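Local coordinates for protein extracellular invertase (PDB 5XH8) that probably cleaves beta-fructofuranosides such as sucrose as a family 32 glycoside hydrolase and has high transfructosylation activity, probably forming fructooligosaccharides such as 1-kestose, at residues A[17-23]-A[362-366]. Residues are numbered along the deposited sequence; the frame is centred on the assembly and turned at random.
Sequences LPNGSLF and NQQNW
Gln363 grips the 17-23 loop at two points. Its side-chain NE2 gives a nearly straight hydrogen bond to Leu17 O (2.9 Å, 170° at the hydrogen), with the acceptor lying in the amide plane; the bend at chi2 (74°) turns the amide back toward that carbonyl. Its backbone O accepts from Leu22 N at 2.9 Å, the donor standing well above the carbonyl plane. One residue earlier, Asn362 O takes Gly20 N on an in-plane lone pair (3.0 Å). At the far end, Trp366 NE1 donates to a lone pair of Phe23 O (2.9 Å). Two overlapping beta turns, type II over Pro18-Ser21 and type I over Gly20-Phe23, lie against the C-terminal end of the short helix 361-364; the carbonyls of Asn362 and Gln363 take the loop amides just before Asn365, with positive phi, ends the helical geometry. Within the first turn, Ser21 OG and Ser21 N both bond to Pro18 O. The contact joins the N-terminal segment to the entrance of strand 366-385 in the propeller domain. Leu22 CD1 lies beside Gln363 CB (3.8 Å), and the edge of the Trp366 indole meets the face of Phe23 in a T-shaped pair, planes at 83°. Phe23 CA also makes a CH...O contact with Gln364 O (3.2 Å). A water lies 2.9 Å from both Leu22 O and Gln364 OE1, while Arg27 adds a cation-pi contact to Trp366.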
loop_
_atom_site.group_PDB
_atom_site.type_symbol
_atom_site.label_atom_id
_atom_site.label_comp_id
_atom_site.label_asym_id
_atom_site.label_seq_id
_atom_site.Cartn_x
_atom_site.Cartn_y
_atom_site.Cartn_z
ATOM N N LEU A 17 -18.747 39.961 -14.259
ATOM C CA LEU A 17 -17.705 40.886 -13.775
ATOM C C LEU A 17 -16.297 40.284 -13.930
ATOM O O LEU A 17 -16.175 39.080 -14.131
ATOM C CB LEU A 17 -17.971 41.293 -12.324
ATOM C CG LEU A 17 -19.232 42.142 -12.093
ATOM C CD1 LEU A 17 -19.573 42.215 -10.617
ATOM C CD2 LEU A 17 -19.040 43.546 -12.650
ATOM N N PRO A 18 -15.243 41.122 -13.872
ATOM C CA PRO A 18 -13.888 40.599 -13.954
ATOM C C PRO A 18 -13.504 39.706 -12.775
ATOM O O PRO A 18 -14.112 39.772 -11.693
ATOM C CB PRO A 18 -13.000 41.854 -13.941
ATOM C CG PRO A 18 -13.897 42.973 -14.330
ATOM C CD PRO A 18 -15.258 42.598 -13.838
ATOM N N ASN A 19 -12.492 38.889 -13.023
ATOM C CA ASN A 19 -11.912 38.010 -12.006
ATOM C C ASN A 19 -11.390 38.846 -10.867
ATOM O O ASN A 19 -10.748 39.859 -11.106
ATOM C CB ASN A 19 -10.746 37.225 -12.582
ATOM C CG ASN A 19 -11.190 36.190 -13.584
ATOM O OD1 ASN A 19 -12.359 35.835 -13.660
ATOM N ND2 ASN A 19 -10.248 35.700 -14.363
ATOM N N GLY A 20 -11.699 38.449 -9.638
ATOM C CA GLY A 20 -11.190 39.179 -8.471
ATOM C C GLY A 20 -11.961 40.419 -8.064
ATOM O O GLY A 20 -11.688 40.958 -7.004
ATOM N N SER A 21 -12.950 40.858 -8.867
ATOM C CA SER A 21 -13.613 42.139 -8.641
ATOM C C SER A 21 -14.500 42.098 -7.404
ATOM O O SER A 21 -14.721 43.128 -6.785
ATOM C CB SER A 21 -14.415 42.569 -9.893
ATOM O OG SER A 21 -15.487 41.675 -10.148
ATOM N N LEU A 22 -14.971 40.909 -7.016
ATOM C CA LEU A 22 -15.780 40.747 -5.814
ATOM C C LEU A 22 -15.020 40.115 -4.620
ATOM O O LEU A 22 -15.637 39.556 -3.719
ATOM C CB LEU A 22 -17.025 39.940 -6.134
ATOM C CG LEU A 22 -17.965 40.453 -7.248
ATOM C CD1 LEU A 22 -19.109 39.483 -7.422
ATOM C CD2 LEU A 22 -18.505 41.846 -6.929
ATOM N N PHE A 23 -13.704 40.269 -4.570
ATOM C CA PHE A 23 -12.906 39.664 -3.496
ATOM C C PHE A 23 -13.358 40.119 -2.103
ATOM O O PHE A 23 -13.593 39.286 -1.223
ATOM C CB PHE A 23 -11.416 39.952 -3.707
ATOM C CG PHE A 23 -10.528 39.284 -2.704
ATOM C CD1 PHE A 23 -10.182 37.941 -2.842
ATOM C CD2 PHE A 23 -10.029 39.992 -1.618
ATOM C CE1 PHE A 23 -9.353 37.311 -1.896
ATOM C CE2 PHE A 23 -9.214 39.366 -0.664
ATOM C CZ PHE A 23 -8.875 38.021 -0.818
ATOM N N ASN A 362 -14.987 32.931 -9.808
ATOM C CA ASN A 362 -13.817 33.650 -10.327
ATOM C C ASN A 362 -13.815 35.115 -9.931
ATOM O O ASN A 362 -12.749 35.692 -9.759
ATOM C CB ASN A 362 -13.708 33.531 -11.840
ATOM C CG ASN A 362 -13.452 32.107 -12.288
ATOM O OD1 ASN A 362 -13.045 31.249 -11.506
ATOM N ND2 ASN A 362 -13.703 31.852 -13.543
ATOM N N GLN A 363 -15.005 35.680 -9.751
ATOM C CA GLN A 363 -15.161 37.073 -9.320
ATOM C C GLN A 363 -14.799 37.209 -7.847
ATOM O O GLN A 363 -14.089 38.131 -7.444
ATOM C CB GLN A 363 -16.608 37.536 -9.560
ATOM C CG GLN A 363 -16.962 37.705 -11.038
ATOM C CD GLN A 363 -17.160 36.394 -11.781
ATOM O OE1 GLN A 363 -17.567 35.368 -11.215
ATOM N NE2 GLN A 363 -16.894 36.426 -13.067
ATOM N N GLN A 364 -15.287 36.282 -7.034
ATOM C CA GLN A 364 -14.985 36.318 -5.611
ATOM C C GLN A 364 -13.513 35.969 -5.367
ATOM O O GLN A 364 -12.856 36.601 -4.559
ATOM C CB GLN A 364 -15.927 35.393 -4.840
ATOM C CG GLN A 364 -15.801 35.533 -3.339
ATOM C CD GLN A 364 -16.998 34.973 -2.612
ATOM O OE1 GLN A 364 -17.839 35.718 -2.115
ATOM N NE2 GLN A 364 -17.081 33.637 -2.549
ATOM N N ASN A 365 -12.996 34.985 -6.090
ATOM C CA ASN A 365 -11.631 34.523 -5.920
ATOM C C ASN A 365 -11.335 33.962 -4.514
ATOM O O ASN A 365 -10.176 33.925 -4.101
ATOM C CB ASN A 365 -10.609 35.607 -6.291
ATOM C CG ASN A 365 -9.204 35.038 -6.502
ATOM O OD1 ASN A 365 -9.047 33.921 -6.946
ATOM N ND2 ASN A 365 -8.195 35.796 -6.143
ATOM N N TRP A 366 -12.379 33.537 -3.801
ATOM C CA TRP A 366 -12.245 32.699 -2.616
ATOM C C TRP A 366 -13.563 31.960 -2.434
ATOM O O TRP A 366 -14.595 32.352 -2.989
ATOM C CB TRP A 366 -11.899 33.488 -1.344
ATOM C CG TRP A 366 -12.930 34.542 -0.951
ATOM C CD1 TRP A 366 -12.975 35.841 -1.385
ATOM C CD2 TRP A 366 -14.057 34.380 -0.062
ATOM N NE1 TRP A 366 -14.050 36.497 -0.825
ATOM C CE2 TRP A 366 -14.740 35.628 -0.023
ATOM C CE3 TRP A 366 -14.547 33.319 0.703
ATOM C CZ2 TRP A 366 -15.888 35.834 0.739
ATOM C CZ3 TRP A 366 -15.677 33.536 1.497
ATOM C CH2 TRP A 366 -16.346 34.786 1.488
HETATM O O HOH W 1 -16.682 38.315 -1.365
#